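Local coordinates for protein Endonuclease/exonuclease/phosphatase (Beutenbergia cavernae DSM 12333, PDB 4RUW) that is of undetermined function but belongs to the endonuclease/exonuclease/phosphatase family, with a DNase I-like sandwich domain, a bound zinc ion and an Ig-like domain, at residues D55-W61 with E87-V93; V162-L166 with R179-T183; G205-E211 with P247-N251; T301-D305 with G359-L363. All blocks are in the same frame, centred on the assembly; numbering follows the deposited sequence.

Contact 1 (D55-W61 with E87-V93); sequences DLRVMTW and EAPDVVV
Arg57 and Asp90 grip each other where two parallel neighbours of a beta-alpha-beta unit begin to pair: strand 55-62 and strand 91-98, joined through helix 77-87 in the DNase I-like fold. Asp90 OD2 takes the backbone N-H of Arg57 on its anti lone pair, 2.8 Å from N and almost perfectly straight (178°). Arg57 O in turn receives Asp90 N at 2.8 Å over a bent path, plus a weak bond from Val91 N, so Asp90, just ahead of its strand, holds both the N-H and the C=O of Arg57. The Arg57 chain bends at chi3 (-84°), which turns its guanidinium toward the end of helix 77-87, and NH1 reaches Glu87 O at 2.8 Å, in the carbonyl plane on a lone pair. Farther along, Met59 N donates to Val91 O, Val93 N to Met59 O and Trp61 N to Val93 O.

Selenomethionine Met59 runs extended beside Val92, CG to CG2 3.8 Å, and its CB meets Pro89 CB at the same separation. On the other face Thr60 OG1 lies next to Val93 CG1.

Outward of this, strand 324-330 pairs with the far edge of 55-62, and Arg57 NE makes a salt bridge to its Asp327. A water donates to both Asp55 O and Asp90 OD1, the latter also bonded to His155 NE2.

Contact 2 (V162-L166 with R179-T183); sequences VVVPL and RSLLT
Leu166 lies against the backbone of Arg179 and Ser180 in an antiparallel strand pair. CB sits 3.6 Å from Arg179 O, the acceptor of its own backbone N-H, and also touches Arg179 CB. CG is anti to the carbonyl carbon (chi1 -59°) and comes over Ser180 CA at 3.8 Å. CD1, at the tip, reaches Ser180 C at 3.6 Å and approaches Leu181 CB. Beyond the pair, Ile219 and Val220 of helix 207-222 pack on the same leucine, so it is buried between strand and helix.

Two regular hydrogen-bonded pairs hold the strands: Val162 with Thr183 and Val164 with Leu181, each joined by bonds in both directions of 2.8 to 2.9 Å between N and O. The bond from Leu166 N to Arg179 O is less regular, since the donor stands 36° out of the carbonyl plane. A water next to it donates to Leu166 O and accepts from Arg179 N, bridging the two strands there. Toward Val162 a second water bonds both Val162 O and Thr183 OG1, whose further partner is His197.

On the opposite face Val163 CG1 touches Ser180 OG at 3.6 Å, and CG2 meets Leu182 CD1. That hydroxyl is bonded to Leu130 O of strand 125-133, in the other sheet. The arrangement is an antiparallel edge pair, with strand 157-166 outermost in its sheet, of the two-sheet sandwich typical of DNase I-like proteins.

Contact 3 (G205-E211 with P247-N251); sequences GSAVLVE and PYSQN
Glu211 OE2 receives the amide N-H of Gln250 NE2 at 2.8 Å, tying the N-terminal part of helix 207-222 to the loop that leads into helix 251-260 of the DNase I-like domain. The acceptor lies in the amide plane, whereas the donor comes from above the carboxylate plane, 40° out of it; the two flat groups are turned 51° apart. Lys214 completes this polar cluster, with a salt bridge to Glu211 OE1 and a hydrogen bond to Gln250 OE1, which probably helps fix which way the amide is turned.

Tyr248 carries the rest of the contact. With chi1 at 47° its CG stands between backbone N and carbonyl carbon, which brings one ring face onto the start of the helix. Ala207 N sits over the ring centre, and Ala207 CB makes a CH-pi contact, 4.2 Å from the ring centroid. Val210 meets the same ring at its edge, CG2 lying 3.7 Å from Tyr248 CD2, while its other branch, CG1, touches Tyr248 O at 3.5 Å.

Ser206 is the N-cap of the helix: its OG accepts the backbone N-H of Leu209, N to OG 3.2 Å.

Contact 4 (T301-D305 with G359-L363); sequences TPAFD and GRLRL
Arg362 leaves its strand stretched through chi1 and chi2 and then bends at chi3 (63°), which delivers its guanidinium to segment 301-305. Asp305 meets it with CG anti to its own carbonyl carbon (chi1 -72°), placing OD1 2.7 Å from Arg362 NH1 in a salt bridge. The two side chains slide past each other in opposite directions, and carboxylate and guanidinium planes stand 65° apart, so the pair is not a flat, two-pronged one.

Backbone oxygens supply the remaining grip. Arg362 NH1 also donates to Phe304 O at 2.9 Å, close to the guanidinium plane, and NH2 donates to Pro302 O at 3.0 Å along a bent path, arriving on a lone pair in the carbonyl plane. A type I turn from Thr301 to Phe304, closed by Phe304 N bonding to Thr301 O, presents these carbonyls.

NH2 has a further partner in Thr354 of the adjacent strand 349-356, and Val406 and Thr408 touch the arginine from strand 405-410. Arg360 NH2, 4.2 Å from Asp305 OD2, is beyond a salt bridge and probably adds only a weak attraction. One arginine of the Ig-like domain thus bonds to segment 301-305 of the DNase I-like domain through two carbonyls and a carboxylate, a polar interface in which direction-dependent bonds, backed by charge, probably help set how the domains sit together.

Along the chain the four contacts follow one another in series. Contact 1 lies in one sheet of the DNase I-like sandwich and contact 2 in the other, with centres 20 Å apart and nearest atoms about 7 Å apart. Contact 3 is at the surface, where helix 207-222 begins; that helix also packs on Leu166 of contact 2. Contact 4 reaches the sheet of contact 1 through strand 304-311, and the two touch at Leu56 CD2 and Phe304 CE1, 4.0 Å apart. Contacts 3 and 4, centres 33 Å apart, lie on opposite sides of the chain's centre. Contacts 1 to 3 thus all lie within the DNase I-like domain, while contact 4 joins it to the Ig-like domain.

Contact 1 (D55-W61 with E87-V93)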
loop_
_atom_site.group_PDB
_atom_site.type_symbol
_atom_site.label_atom_id
_atom_site.label_comp_id
_atom_site.label_asym_id
_atom_site.label_seq_id
_atom_site.Cartn_x
_atom_site.Cartn_y
_atom_site.Cartn_z
ATOM N N ASP A 55 2.483 19.384 0.199
ATOM C CA ASP A 55 3.252 18.154 0.367
ATOM C C ASP A 55 2.872 17.351 1.591
ATOM O O ASP A 55 2.522 17.904 2.634
ATOM C CB ASP A 55 4.752 18.478 0.447
ATOM C CG ASP A 55 5.319 18.962 -0.872
ATOM O OD1 ASP A 55 4.725 18.658 -1.924
ATOM O OD2 ASP A 55 6.366 19.640 -0.855
ATOM N N LEU A 56 2.960 16.035 1.453
ATOM C CA LEU A 56 2.724 15.123 2.565
ATOM C C LEU A 56 3.683 13.948 2.458
ATOM O O LEU A 56 3.691 13.263 1.442
ATOM C CB LEU A 56 1.297 14.591 2.517
ATOM C CG LEU A 56 0.878 13.694 3.678
ATOM C CD1 LEU A 56 0.777 14.500 4.966
ATOM C CD2 LEU A 56 -0.442 13.000 3.360
ATOM N N ARG A 57 4.491 13.722 3.489
ATOM C CA ARG A 57 5.363 12.561 3.519
ATOM C C ARG A 57 4.740 11.503 4.422
ATOM O O ARG A 57 4.483 11.749 5.607
ATOM C CB ARG A 57 6.772 12.929 3.985
ATOM C CG ARG A 57 7.692 11.722 4.111
ATOM C CD ARG A 57 9.139 12.113 4.374
ATOM N NE ARG A 57 9.815 12.409 3.116
ATOM C CZ ARG A 57 11.133 12.382 2.933
ATOM N NH1 ARG A 57 11.951 12.091 3.939
ATOM N NH2 ARG A 57 11.634 12.649 1.736
ATOM N N VAL A 58 4.487 10.339 3.843
ATOM C CA VAL A 58 3.842 9.232 4.532
ATOM C C VAL A 58 4.800 8.064 4.552
ATOM O O VAL A 58 5.332 7.668 3.507
ATOM C CB VAL A 58 2.555 8.795 3.798
ATOM C CG1 VAL A 58 1.934 7.568 4.472
ATOM C CG2 VAL A 58 1.575 9.943 3.746
HETATM N N MSE A 59 5.009 7.513 5.737
HETATM C CA MSE A 59 5.884 6.371 5.900
HETATM C C MSE A 59 5.097 5.191 6.440
HETATM O O MSE A 59 4.181 5.366 7.245
HETATM C CB MSE A 59 6.997 6.747 6.869
HETATM C CG MSE A 59 7.983 5.625 7.200
HETATM SE SE MSE A 59 9.452 6.204 8.321
HETATM C CE MSE A 59 10.546 4.595 8.167
ATOM N N THR A 60 5.441 3.990 5.985
ATOM C CA THR A 60 4.925 2.778 6.608
ATOM C C THR A 60 6.077 1.835 6.937
ATOM O O THR A 60 7.043 1.742 6.173
ATOM C CB THR A 60 3.847 2.063 5.736
ATOM O OG1 THR A 60 3.225 1.016 6.492
ATOM C CG2 THR A 60 4.441 1.477 4.470
ATOM N N TRP A 61 5.976 1.136 8.061
ATOM C CA TRP A 61 7.058 0.262 8.477
ATOM C C TRP A 61 6.572 -0.839 9.396
ATOM O O TRP A 61 5.980 -0.571 10.440
ATOM C CB TRP A 61 8.121 1.076 9.220
ATOM C CG TRP A 61 9.479 0.451 9.327
ATOM C CD1 TRP A 61 9.931 -0.692 8.714
ATOM C CD2 TRP A 61 10.582 0.951 10.097
ATOM N NE1 TRP A 61 11.247 -0.924 9.064
ATOM C CE2 TRP A 61 11.666 0.075 9.907
ATOM C CE3 TRP A 61 10.757 2.064 10.930
ATOM C CZ2 TRP A 61 12.906 0.277 10.513
ATOM C CZ3 TRP A 61 11.979 2.261 11.529
ATOM C CH2 TRP A 61 13.039 1.370 11.321
ATOM N N GLU A 87 13.849 10.237 8.765
ATOM C CA GLU A 87 12.981 10.303 7.593
ATOM C C GLU A 87 11.962 11.442 7.709
ATOM O O GLU A 87 11.461 11.951 6.707
ATOM C CB GLU A 87 12.271 8.966 7.379
ATOM C CG GLU A 87 13.210 7.792 7.088
ATOM C CD GLU A 87 13.866 7.855 5.714
ATOM O OE1 GLU A 87 13.578 8.793 4.932
ATOM O OE2 GLU A 87 14.663 6.936 5.410
ATOM N N ALA A 88 11.674 11.844 8.945
ATOM C CA ALA A 88 10.801 12.981 9.228
ATOM C C ALA A 88 9.460 12.967 8.468
ATOM O O ALA A 88 9.074 13.962 7.867
ATOM C CB ALA A 88 11.553 14.284 8.978
ATOM N N PRO A 89 8.732 11.839 8.501
ATOM C CA PRO A 89 7.429 11.841 7.829
ATOM C C PRO A 89 6.409 12.707 8.571
ATOM O O PRO A 89 6.539 12.959 9.769
ATOM C CB PRO A 89 7.013 10.372 7.904
ATOM C CG PRO A 89 7.668 9.874 9.159
ATOM C CD PRO A 89 9.001 10.560 9.185
ATOM N N ASP A 90 5.392 13.165 7.860
ATOM C CA ASP A 90 4.274 13.833 8.504
ATOM C C ASP A 90 3.455 12.839 9.315
ATOM O O ASP A 90 2.967 13.162 10.405
ATOM C CB ASP A 90 3.388 14.477 7.446
ATOM C CG ASP A 90 4.034 15.679 6.811
ATOM O OD1 ASP A 90 4.110 16.722 7.492
ATOM O OD2 ASP A 90 4.475 15.582 5.646
ATOM N N VAL A 91 3.274 11.652 8.741
ATOM C CA VAL A 91 2.484 10.588 9.343
ATOM C C VAL A 91 3.218 9.285 9.100
ATOM O O VAL A 91 3.746 9.055 7.997
ATOM C CB VAL A 91 1.077 10.490 8.720
ATOM C CG1 VAL A 91 0.279 9.372 9.372
ATOM C CG2 VAL A 91 0.343 11.795 8.874
ATOM N N VAL A 92 3.277 8.443 10.125
ATOM C CA VAL A 92 3.862 7.122 9.964
ATOM C C VAL A 92 2.910 6.043 10.474
ATOM O O VAL A 92 2.275 6.188 11.518
ATOM C CB VAL A 92 5.281 7.013 10.599
ATOM C CG1 VAL A 92 5.247 7.326 12.079
ATOM C CG2 VAL A 92 5.872 5.635 10.361
ATOM N N VAL A 93 2.805 4.978 9.690
ATOM C CA VAL A 93 2.051 3.787 10.027
ATOM C C VAL A 93 3.059 2.716 10.421
ATOM O O VAL A 93 4.018 2.466 9.685
ATOM C CB VAL A 93 1.224 3.317 8.813
ATOM C CG1 VAL A 93 0.725 1.892 9.023
ATOM C CG2 VAL A 93 0.080 4.300 8.540
HETATM O O HOH W 1 3.355 18.550 5.280
#

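Contact 2 (V162-L166 with R179-T183)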
loop_
_atom_site.group_PDB
_atom_site.type_symbol
_atom_site.label_atom_id
_atom_site.label_comp_id
_atom_site.label_asym_id
_atom_site.label_seq_id
_atom_site.Cartn_x
_atom_site.Cartn_y
_atom_site.Cartn_z
ATOM N N VAL A 162 -10.512 4.400 14.924
ATOM C CA VAL A 162 -11.528 3.357 14.899
ATOM C C VAL A 162 -10.893 2.078 14.372
ATOM O O VAL A 162 -10.206 2.086 13.339
ATOM C CB VAL A 162 -12.714 3.759 14.000
ATOM C CG1 VAL A 162 -13.697 2.598 13.838
ATOM C CG2 VAL A 162 -13.410 5.006 14.554
ATOM N N VAL A 163 -11.100 0.989 15.096
ATOM C CA VAL A 163 -10.518 -0.299 14.753
ATOM C C VAL A 163 -11.597 -1.230 14.222
ATOM O O VAL A 163 -12.647 -1.409 14.858
ATOM C CB VAL A 163 -9.828 -0.948 15.962
ATOM C CG1 VAL A 163 -9.341 -2.357 15.610
ATOM C CG2 VAL A 163 -8.669 -0.075 16.430
ATOM N N VAL A 164 -11.340 -1.803 13.053
ATOM C CA VAL A 164 -12.252 -2.743 12.411
ATOM C C VAL A 164 -11.581 -4.113 12.356
ATOM O O VAL A 164 -10.524 -4.262 11.755
ATOM C CB VAL A 164 -12.612 -2.255 10.993
ATOM C CG1 VAL A 164 -13.330 -3.326 10.194
ATOM C CG2 VAL A 164 -13.454 -0.989 11.071
ATOM N N PRO A 165 -12.186 -5.118 12.998
ATOM C CA PRO A 165 -11.575 -6.451 12.993
ATOM C C PRO A 165 -11.593 -7.079 11.605
ATOM O O PRO A 165 -12.549 -6.879 10.851
ATOM C CB PRO A 165 -12.474 -7.245 13.942
ATOM C CG PRO A 165 -13.801 -6.535 13.896
ATOM C CD PRO A 165 -13.458 -5.084 13.747
ATOM N N LEU A 166 -10.559 -7.845 11.281
ATOM C CA LEU A 166 -10.477 -8.527 9.999
ATOM C C LEU A 166 -10.411 -10.029 10.280
ATOM O O LEU A 166 -9.650 -10.460 11.125
ATOM C CB LEU A 166 -9.246 -8.039 9.222
ATOM C CG LEU A 166 -9.203 -6.533 8.932
ATOM C CD1 LEU A 166 -7.870 -6.140 8.320
ATOM C CD2 LEU A 166 -10.344 -6.100 8.027
ATOM N N ARG A 179 -5.968 -9.892 13.054
ATOM C CA ARG A 179 -5.658 -8.764 12.172
ATOM C C ARG A 179 -6.754 -7.720 12.303
ATOM O O ARG A 179 -7.921 -8.059 12.556
ATOM C CB ARG A 179 -5.590 -9.226 10.712
ATOM C CG ARG A 179 -4.625 -10.379 10.460
ATOM C CD ARG A 179 -3.193 -10.036 10.805
ATOM N NE ARG A 179 -2.334 -11.194 10.591
ATOM C CZ ARG A 179 -1.013 -11.178 10.704
ATOM N NH1 ARG A 179 -0.397 -10.051 11.028
ATOM N NH2 ARG A 179 -0.313 -12.285 10.479
ATOM N N SER A 180 -6.410 -6.451 12.119
ATOM C CA SER A 180 -7.428 -5.405 12.107
ATOM C C SER A 180 -6.991 -4.207 11.286
ATOM O O SER A 180 -5.819 -4.088 10.905
ATOM C CB SER A 180 -7.786 -4.963 13.529
ATOM O OG SER A 180 -6.707 -4.264 14.128
ATOM N N LEU A 181 -7.951 -3.329 11.017
ATOM C CA LEU A 181 -7.733 -2.075 10.318
ATOM C C LEU A 181 -7.916 -0.933 11.306
ATOM O O LEU A 181 -8.894 -0.920 12.060
ATOM C CB LEU A 181 -8.762 -1.946 9.200
ATOM C CG LEU A 181 -8.925 -0.571 8.563
ATOM C CD1 LEU A 181 -7.705 -0.201 7.752
ATOM C CD2 LEU A 181 -10.181 -0.525 7.714
ATOM N N LEU A 182 -6.967 0.004 11.318
ATOM C CA LEU A 182 -7.062 1.213 12.127
ATOM C C LEU A 182 -7.263 2.406 11.201
ATOM O O LEU A 182 -6.498 2.601 10.264
ATOM C CB LEU A 182 -5.784 1.410 12.942
ATOM C CG LEU A 182 -5.630 2.761 13.643
ATOM C CD1 LEU A 182 -6.774 2.998 14.627
ATOM C CD2 LEU A 182 -4.278 2.854 14.330
ATOM N N THR A 183 -8.295 3.205 11.463
ATOM C CA THR A 183 -8.548 4.396 10.666
ATOM C C THR A 183 -8.586 5.623 11.563
ATOM O O THR A 183 -9.262 5.627 12.590
ATOM C CB THR A 183 -9.885 4.270 9.896
ATOM O OG1 THR A 183 -9.813 3.140 9.019
ATOM C CG2 THR A 183 -10.179 5.532 9.097
HETATM O O HOH W 2 -11.029 1.309 10.611
HETATM O O HOH W 3 -7.941 -12.144 12.217
#

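Contact 3 (G205-E211 with P247-N251)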
loop_
_atom_site.group_PDB
_atom_site.type_symbol
_atom_site.label_atom_id
_atom_site.label_comp_id
_atom_site.label_asym_id
_atom_site.label_seq_id
_atom_site.Cartn_x
_atom_site.Cartn_y
_atom_site.Cartn_z
ATOM N N GLY A 205 0.376 -18.096 3.788
ATOM C CA GLY A 205 1.056 -19.328 4.149
ATOM C C GLY A 205 0.420 -20.609 3.641
ATOM O O GLY A 205 1.012 -21.681 3.756
ATOM N N SER A 206 -0.780 -20.505 3.081
ATOM C CA SER A 206 -1.545 -21.666 2.640
ATOM C C SER A 206 -2.737 -21.171 1.839
ATOM O O SER A 206 -3.030 -19.974 1.844
ATOM C CB SER A 206 -2.070 -22.434 3.850
ATOM O OG SER A 206 -3.019 -21.632 4.541
ATOM N N ALA A 207 -3.446 -22.082 1.182
ATOM C CA ALA A 207 -4.633 -21.705 0.433
ATOM C C ALA A 207 -5.682 -21.038 1.325
ATOM O O ALA A 207 -6.244 -20.009 0.948
ATOM C CB ALA A 207 -5.217 -22.911 -0.288
ATOM N N VAL A 208 -5.933 -21.595 2.510
ATOM C CA VAL A 208 -6.924 -20.987 3.393
ATOM C C VAL A 208 -6.489 -19.591 3.862
ATOM O O VAL A 208 -7.329 -18.693 3.999
ATOM C CB VAL A 208 -7.326 -21.879 4.602
ATOM C CG1 VAL A 208 -8.102 -23.099 4.133
ATOM C CG2 VAL A 208 -6.111 -22.289 5.416
ATOM N N LEU A 209 -5.189 -19.388 4.084
ATOM C CA LEU A 209 -4.710 -18.063 4.463
ATOM C C LEU A 209 -4.883 -17.048 3.330
ATOM O O LEU A 209 -5.218 -15.891 3.577
ATOM C CB LEU A 209 -3.261 -18.119 4.952
ATOM C CG LEU A 209 -3.129 -18.602 6.399
ATOM C CD1 LEU A 209 -1.692 -18.989 6.707
ATOM C CD2 LEU A 209 -3.639 -17.533 7.370
ATOM N N VAL A 210 -4.660 -17.466 2.087
ATOM C CA VAL A 210 -4.906 -16.563 0.958
ATOM C C VAL A 210 -6.401 -16.219 0.838
ATOM O O VAL A 210 -6.770 -15.074 0.548
ATOM C CB VAL A 210 -4.342 -17.137 -0.364
ATOM C CG1 VAL A 210 -4.823 -16.328 -1.567
ATOM C CG2 VAL A 210 -2.820 -17.179 -0.307
ATOM N N GLU A 211 -7.270 -17.197 1.086
ATOM C CA GLU A 211 -8.699 -16.897 1.119
ATOM C C GLU A 211 -9.023 -15.882 2.216
ATOM O O GLU A 211 -9.860 -15.003 2.030
ATOM C CB GLU A 211 -9.534 -18.170 1.272
ATOM C CG GLU A 211 -9.415 -19.127 0.085
ATOM C CD GLU A 211 -9.777 -18.485 -1.259
ATOM O OE1 GLU A 211 -10.635 -17.578 -1.302
ATOM O OE2 GLU A 211 -9.201 -18.895 -2.289
ATOM N N PRO A 247 0.262 -22.292 -6.315
ATOM C CA PRO A 247 -0.877 -22.387 -7.239
ATOM C C PRO A 247 -2.135 -21.661 -6.756
ATOM O O PRO A 247 -2.975 -21.308 -7.582
ATOM C CB PRO A 247 -1.129 -23.901 -7.346
ATOM C CG PRO A 247 -0.457 -24.495 -6.151
ATOM C CD PRO A 247 0.718 -23.614 -5.857
ATOM N N TYR A 248 -2.251 -21.438 -5.448
ATOM C CA TYR A 248 -3.431 -20.790 -4.871
ATOM C C TYR A 248 -3.268 -19.275 -4.702
ATOM O O TYR A 248 -4.140 -18.612 -4.137
ATOM C CB TYR A 248 -3.779 -21.425 -3.519
ATOM C CG TYR A 248 -2.586 -21.589 -2.610
ATOM C CD1 TYR A 248 -1.915 -22.807 -2.528
ATOM C CD2 TYR A 248 -2.129 -20.534 -1.832
ATOM C CE1 TYR A 248 -0.821 -22.960 -1.707
ATOM C CE2 TYR A 248 -1.036 -20.675 -1.010
ATOM C CZ TYR A 248 -0.388 -21.894 -0.945
ATOM O OH TYR A 248 0.700 -22.040 -0.121
ATOM N N SER A 249 -2.155 -18.730 -5.180
ATOM C CA SER A 249 -1.909 -17.301 -5.053
ATOM C C SER A 249 -2.941 -16.510 -5.847
ATOM O O SER A 249 -3.263 -16.865 -6.981
ATOM C CB SER A 249 -0.498 -16.974 -5.534
ATOM O OG SER A 249 -0.215 -15.599 -5.361
ATOM N N GLN A 250 -3.470 -15.446 -5.248
ATOM C CA GLN A 250 -4.489 -14.640 -5.919
ATOM C C GLN A 250 -4.180 -13.147 -5.830
ATOM O O GLN A 250 -5.060 -12.311 -5.623
ATOM C CB GLN A 250 -5.878 -14.984 -5.387
ATOM C CG GLN A 250 -6.264 -16.416 -5.742
ATOM C CD GLN A 250 -7.579 -16.835 -5.169
ATOM O OE1 GLN A 250 -8.626 -16.410 -5.640
ATOM N NE2 GLN A 250 -7.540 -17.686 -4.146
ATOM N N ASN A 251 -2.906 -12.829 -6.023
ATOM C CA ASN A 251 -2.447 -11.453 -5.979
ATOM C C ASN A 251 -2.960 -10.587 -7.117
ATOM O O ASN A 251 -3.352 -9.447 -6.891
ATOM C CB ASN A 251 -0.927 -11.419 -5.914
ATOM C CG ASN A 251 -0.398 -12.060 -4.651
ATOM O OD1 ASN A 251 -1.081 -12.104 -3.630
ATOM N ND2 ASN A 251 0.832 -12.550 -4.712
#

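Contact 4 (T301-D305 with G359-L363)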
loop_
_atom_site.group_PDB
_atom_site.type_symbol
_atom_site.label_atom_id
_atom_site.label_comp_id
_atom_site.label_asym_id
_atom_site.label_seq_id
_atom_site.Cartn_x
_atom_site.Cartn_y
_atom_site.Cartn_z
ATOM N N THR A 301 -5.577 7.904 -2.710
ATOM C CA THR A 301 -6.762 8.203 -3.495
ATOM C C THR A 301 -6.450 9.214 -4.605
ATOM O O THR A 301 -5.359 9.795 -4.624
ATOM C CB THR A 301 -7.879 8.722 -2.573
ATOM O OG1 THR A 301 -7.434 9.910 -1.917
ATOM C CG2 THR A 301 -8.257 7.656 -1.534
ATOM N N PRO A 302 -7.387 9.411 -5.553
ATOM C CA PRO A 302 -7.025 10.154 -6.771
ATOM C C PRO A 302 -6.608 11.610 -6.561
ATOM O O PRO A 302 -5.912 12.143 -7.425
ATOM C CB PRO A 302 -8.299 10.065 -7.625
ATOM C CG PRO A 302 -8.894 8.754 -7.210
ATOM C CD PRO A 302 -8.674 8.705 -5.727
ATOM N N ALA A 303 -7.015 12.246 -5.467
ATOM C CA ALA A 303 -6.633 13.641 -5.238
ATOM C C ALA A 303 -5.121 13.820 -5.073
ATOM O O ALA A 303 -4.607 14.924 -5.248
ATOM C CB ALA A 303 -7.365 14.221 -4.036
ATOM N N PHE A 304 -4.419 12.750 -4.712
ATOM C CA PHE A 304 -2.978 12.823 -4.526
ATOM C C PHE A 304 -2.202 12.603 -5.817
ATOM O O PHE A 304 -2.546 11.750 -6.631
ATOM C CB PHE A 304 -2.513 11.785 -3.506
ATOM C CG PHE A 304 -2.800 12.151 -2.091
ATOM C CD1 PHE A 304 -2.022 13.095 -1.434
ATOM C CD2 PHE A 304 -3.831 11.540 -1.404
ATOM C CE1 PHE A 304 -2.270 13.433 -0.129
ATOM C CE2 PHE A 304 -4.083 11.871 -0.087
ATOM C CZ PHE A 304 -3.298 12.816 0.549
ATOM N N ASP A 305 -1.131 13.375 -5.976
ATOM C CA ASP A 305 -0.081 13.068 -6.933
ATOM C C ASP A 305 1.085 12.471 -6.165
ATOM O O ASP A 305 1.282 12.771 -4.990
ATOM C CB ASP A 305 0.415 14.330 -7.626
ATOM C CG ASP A 305 -0.580 14.883 -8.595
ATOM O OD1 ASP A 305 -1.572 14.184 -8.885
ATOM O OD2 ASP A 305 -0.360 16.008 -9.083
ATOM N N GLY A 359 -8.753 21.889 -15.651
ATOM C CA GLY A 359 -8.477 21.257 -16.926
ATOM C C GLY A 359 -7.263 20.350 -16.949
ATOM O O GLY A 359 -6.544 20.305 -17.946
ATOM N N ARG A 360 -7.027 19.622 -15.862
ATOM C CA ARG A 360 -5.924 18.672 -15.831
ATOM C C ARG A 360 -6.420 17.239 -15.982
ATOM O O ARG A 360 -7.441 16.856 -15.411
ATOM C CB ARG A 360 -5.097 18.822 -14.553
ATOM C CG ARG A 360 -3.823 17.998 -14.564
ATOM C CD ARG A 360 -2.889 18.380 -13.425
ATOM N NE ARG A 360 -1.902 19.382 -13.814
ATOM C CZ ARG A 360 -0.855 19.718 -13.068
ATOM N NH1 ARG A 360 0.004 20.638 -13.489
ATOM N NH2 ARG A 360 -0.661 19.126 -11.895
ATOM N N LEU A 361 -5.692 16.458 -16.770
ATOM C CA LEU A 361 -5.994 15.048 -16.936
ATOM C C LEU A 361 -4.748 14.240 -16.607
ATOM O O LEU A 361 -3.626 14.653 -16.916
ATOM C CB LEU A 361 -6.432 14.757 -18.371
ATOM C CG LEU A 361 -7.758 15.393 -18.786
ATOM C CD1 LEU A 361 -7.981 15.269 -20.291
ATOM C CD2 LEU A 361 -8.901 14.764 -18.017
ATOM N N ARG A 362 -4.949 13.091 -15.967
ATOM C CA ARG A 362 -3.865 12.172 -15.657
ATOM C C ARG A 362 -4.295 10.761 -16.012
ATOM O O ARG A 362 -5.398 10.339 -15.666
ATOM C CB ARG A 362 -3.488 12.234 -14.170
ATOM C CG ARG A 362 -2.370 11.255 -13.779
ATOM C CD ARG A 362 -2.090 11.288 -12.287
ATOM N NE ARG A 362 -3.258 10.854 -11.524
ATOM C CZ ARG A 362 -3.436 11.081 -10.226
ATOM N NH1 ARG A 362 -2.517 11.736 -9.536
ATOM N NH2 ARG A 362 -4.537 10.661 -9.618
ATOM N N LEU A 363 -3.417 10.035 -16.699
ATOM C CA LEU A 363 -3.651 8.638 -17.022
ATOM C C LEU A 363 -2.480 7.822 -16.493
ATOM O O LEU A 363 -1.329 8.062 -16.878
ATOM C CB LEU A 363 -3.768 8.484 -18.537
ATOM C CG LEU A 363 -4.384 7.254 -19.189
ATOM C CD1 LEU A 363 -5.634 6.828 -18.455
ATOM C CD2 LEU A 363 -4.714 7.559 -20.645
#